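Local coordinates for protein UDP-glucose 4-epimerase (Brucella ovis, PDB 4WOK) that probably interconverts UDP-glucose and UDP-galactose by inverting the sugar at C4, using a bound NAD as cofactor, at residues 271-280 with 319-327. The protein carries 2 engineered substitutions. Numbering follows the deposited sequence. Where two conformers were deposited one is given.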
loop_
_atom_site.group_PDB
_atom_site.type_symbol
_atom_site.label_atom_id
_atom_site.label_comp_id
_atom_site.label_asym_id
_atom_site.label_seq_id
_atom_site.Cartn_x
_atom_site.Cartn_y
_atom_site.Cartn_z
ATOM N N GLU A 271 -13.126 17.077 4.021
ATOM C CA GLU A 271 -13.999 15.968 4.401
ATOM C C GLU A 271 -13.374 15.149 5.519
ATOM O O GLU A 271 -14.036 14.772 6.484
ATOM C CB GLU A 271 -14.283 15.051 3.213
ATOM C CG GLU A 271 -15.046 15.666 2.052
ATOM C CD GLU A 271 -15.218 14.667 0.913
ATOM O OE1 GLU A 271 -15.960 13.680 1.099
ATOM O OE2 GLU A 271 -14.595 14.848 -0.154
ATOM N N ILE A 272 -12.082 14.874 5.372
ATOM C CA ILE A 272 -11.359 14.085 6.353
ATOM C C ILE A 272 -11.321 14.789 7.703
ATOM O O ILE A 272 -11.656 14.206 8.729
ATOM C CB ILE A 272 -9.924 13.788 5.868
ATOM C CG1 ILE A 272 -9.971 12.715 4.779
ATOM C CG2 ILE A 272 -9.042 13.333 7.024
ATOM C CD1 ILE A 272 -8.713 12.619 3.967
ATOM N N VAL A 273 -10.918 16.050 7.694
ATOM C CA VAL A 273 -10.865 16.839 8.912
ATOM C C VAL A 273 -12.250 16.920 9.563
ATOM O O VAL A 273 -12.392 16.714 10.770
ATOM C CB VAL A 273 -10.315 18.246 8.616
ATOM C CG1 VAL A 273 -10.698 19.225 9.705
ATOM C CG2 VAL A 273 -8.810 18.171 8.436
ATOM N N GLN A 274 -13.269 17.175 8.753
ATOM C CA GLN A 274 -14.643 17.232 9.254
ATOM C C GLN A 274 -15.067 15.915 9.885
ATOM O O GLN A 274 -15.654 15.895 10.964
ATOM C CB GLN A 274 -15.612 17.582 8.130
ATOM C CG GLN A 274 -15.509 18.999 7.619
ATOM C CD GLN A 274 -16.428 19.232 6.432
ATOM O OE1 GLN A 274 -16.521 18.394 5.529
ATOM N NE2 GLN A 274 -17.121 20.365 6.434
ATOM N N SER A 275 -14.762 14.814 9.202
ATOM C CA SER A 275 -15.132 13.487 9.675
ATOM C C SER A 275 -14.470 13.175 11.017
ATOM O O SER A 275 -15.115 12.646 11.922
ATOM C CB SER A 275 -14.755 12.428 8.632
ATOM O OG SER A 275 -15.205 11.143 9.024
ATOM N N ILE A 276 -13.187 13.507 11.142
ATOM C CA ILE A 276 -12.458 13.305 12.392
ATOM C C ILE A 276 -13.087 14.071 13.563
ATOM O O ILE A 276 -13.267 13.523 14.656
ATOM C CB ILE A 276 -10.989 13.739 12.249
ATOM C CG1 ILE A 276 -10.247 12.798 11.296
ATOM C CG2 ILE A 276 -10.298 13.772 13.604
ATOM C CD1 ILE A 276 -8.853 13.265 10.936
ATOM N N GLY A 277 -13.408 15.340 13.333
ATOM C CA GLY A 277 -14.003 16.170 14.368
ATOM C C GLY A 277 -15.330 15.595 14.831
ATOM O O GLY A 277 -15.633 15.547 16.024
ATOM N N ARG A 278 -16.110 15.136 13.864
ATOM C CA ARG A 278 -17.429 14.569 14.111
ATOM C C ARG A 278 -17.388 13.255 14.890
ATOM O O ARG A 278 -18.127 13.076 15.854
ATOM C CB ARG A 278 -18.137 14.352 12.779
ATOM C CG ARG A 278 -19.572 13.898 12.880
ATOM C CD ARG A 278 -20.102 13.593 11.490
ATOM N NE ARG A 278 -19.586 14.548 10.511
ATOM C CZ ARG A 278 -18.924 14.213 9.407
ATOM N NH1 ARG A 278 -18.698 12.934 9.123
ATOM N NH2 ARG A 278 -18.491 15.160 8.583
ATOM N N LEU A 279 -16.526 12.331 14.474
ATOM C CA LEU A 279 -16.511 10.997 15.065
ATOM C C LEU A 279 -15.713 10.917 16.362
ATOM O O LEU A 279 -15.916 10.006 17.165
ATOM C CB LEU A 279 -15.946 9.989 14.063
ATOM C CG LEU A 279 -16.827 9.713 12.845
ATOM C CD1 LEU A 279 -16.037 9.001 11.748
ATOM C CD2 LEU A 279 -18.030 8.883 13.258
ATOM N N THR A 280 -14.793 11.857 16.562
ATOM C CA THR A 280 -13.924 11.798 17.735
ATOM C C THR A 280 -14.161 12.954 18.702
ATOM O O THR A 280 -13.689 12.920 19.837
ATOM C CB THR A 280 -12.447 11.794 17.334
ATOM O OG1 THR A 280 -12.063 13.111 16.938
ATOM C CG2 THR A 280 -12.229 10.840 16.182
ATOM N N LEU A 319 -15.504 6.490 4.115
ATOM C CA LEU A 319 -14.714 7.377 4.973
ATOM C C LEU A 319 -14.939 7.096 6.456
ATOM O O LEU A 319 -13.995 7.035 7.240
ATOM C CB LEU A 319 -15.039 8.839 4.667
ATOM C CG LEU A 319 -14.242 9.853 5.490
ATOM C CD1 LEU A 319 -12.740 9.651 5.305
ATOM C CD2 LEU A 319 -14.647 11.267 5.117
ATOM N N ASP A 320 -16.201 6.904 6.824
ATOM C CA ASP A 320 -16.532 6.698 8.226
ATOM C C ASP A 320 -15.839 5.455 8.802
ATOM O O ASP A 320 -15.318 5.516 9.917
ATOM C CB ASP A 320 -18.050 6.626 8.413
ATOM C CG ASP A 320 -18.674 8.000 8.656
ATOM O OD1 ASP A 320 -18.118 9.010 8.163
ATOM O OD2 ASP A 320 -19.713 8.074 9.343
ATOM N N THR A 321 -15.779 4.361 8.049
ATOM C CA THR A 321 -15.076 3.168 8.526
ATOM C C THR A 321 -13.567 3.404 8.617
ATOM O O THR A 321 -12.917 2.999 9.583
ATOM C CB THR A 321 -15.343 1.959 7.614
ATOM O OG1 THR A 321 -16.744 1.659 7.644
ATOM C CG2 THR A 321 -14.564 0.744 8.089
ATOM N N ILE A 322 -13.019 4.070 7.611
ATOM C CA ILE A 322 -11.597 4.412 7.624
ATOM C C ILE A 322 -11.280 5.225 8.874
ATOM O O ILE A 322 -10.358 4.897 9.620
ATOM C CB ILE A 322 -11.202 5.196 6.364
ATOM C CG1 ILE A 322 -11.209 4.265 5.151
ATOM C CG2 ILE A 322 -9.865 5.887 6.553
ATOM C CD1 ILE A 322 -11.042 4.976 3.826
ATOM N N ILE A 323 -12.077 6.261 9.129
ATOM C CA ILE A 323 -11.790 7.134 10.262
ATOM C C ILE A 323 -11.979 6.418 11.587
ATOM O O ILE A 323 -11.121 6.472 12.462
ATOM C CB ILE A 323 -12.675 8.384 10.261
ATOM C CG1 ILE A 323 -12.362 9.251 9.039
ATOM C CG2 ILE A 323 -12.458 9.157 11.548
ATOM C CD1 ILE A 323 -10.897 9.571 8.882
ATOM N N ARG A 324 -13.119 5.750 11.725
ATOM C CA ARG A 324 -13.467 5.056 12.954
ATOM C C ARG A 324 -12.430 3.992 13.356
ATOM O O ARG A 324 -12.110 3.834 14.537
ATOM C CB ARG A 324 -14.843 4.413 12.793
ATOM C CG ARG A 324 -15.603 4.216 14.078
ATOM C CD ARG A 324 -16.951 3.564 13.812
ATOM N NE ARG A 324 -17.799 4.387 12.954
ATOM C CZ ARG A 324 -18.690 5.264 13.410
ATOM N NH1 ARG A 324 -18.853 5.435 14.717
ATOM N NH2 ARG A 324 -19.423 5.968 12.558
ATOM N N THR A 325 -11.895 3.263 12.386
ATOM C CA THR A 325 -10.978 2.181 12.738
ATOM C C THR A 325 -9.561 2.687 12.986
ATOM O O THR A 325 -8.819 2.086 13.754
ATOM C CB THR A 325 -10.959 1.066 11.660
ATOM O OG1 THR A 325 -10.599 1.611 10.385
ATOM C CG2 THR A 325 -12.332 0.448 11.556
ATOM N N ALA A 326 -9.189 3.801 12.365
ATOM C CA ALA A 326 -7.846 4.346 12.565
ATOM C C ALA A 326 -7.732 5.161 13.855
ATOM O O ALA A 326 -6.723 5.097 14.554
ATOM C CB ALA A 326 -7.440 5.197 11.374
ATOM N N ALA A 327 -8.781 5.918 14.166
ATOM C CA ALA A 327 -8.736 6.890 15.260
ATOM C C ALA A 327 -8.190 6.362 16.605
ATOM O O ALA A 327 -7.364 7.034 17.228
ATOM C CB ALA A 327 -10.124 7.496 15.456
#
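L279 is the chief bump of helix 269-280. Its CD1 fills the hollow between D320 and I323 on helix 319-326, 3.6 Å from CG2 of I323. The other methyl, CD2, sits over one face of the R324 guanidinium, 3.3 Å from NH2 of R324. The R324 chain bends at chi3 (-61°), which brings this flat group across the leucine.

L319 is the bump from the other helix. CD2 of L319 packs on CB of S275, at 3.7 Å, and near the carbonyl of E271, while CD1 touches I272. I323 fills the next hollow, its CG1 3.4 Å from OG of S275 and its CD1 on I276. No hydrogen bond crosses the contact, and OG of S275 is buried without a polar partner. At the more exposed rim, in one conformer of D320, OD1 lies at the R278 guanidinium edge, beyond salt-bridge distance. T280 meets A327 by methyl contact.

The axes cross at -57° and come within 9.9 Å. This is plain helix packing, probably in the smaller C-terminal, substrate-binding domain of this epimerase family. Helix 200-209 covers one side, where M205 touches both I276 and I323. Strand 230-235 adds Y233 against I272 and H235 against I322.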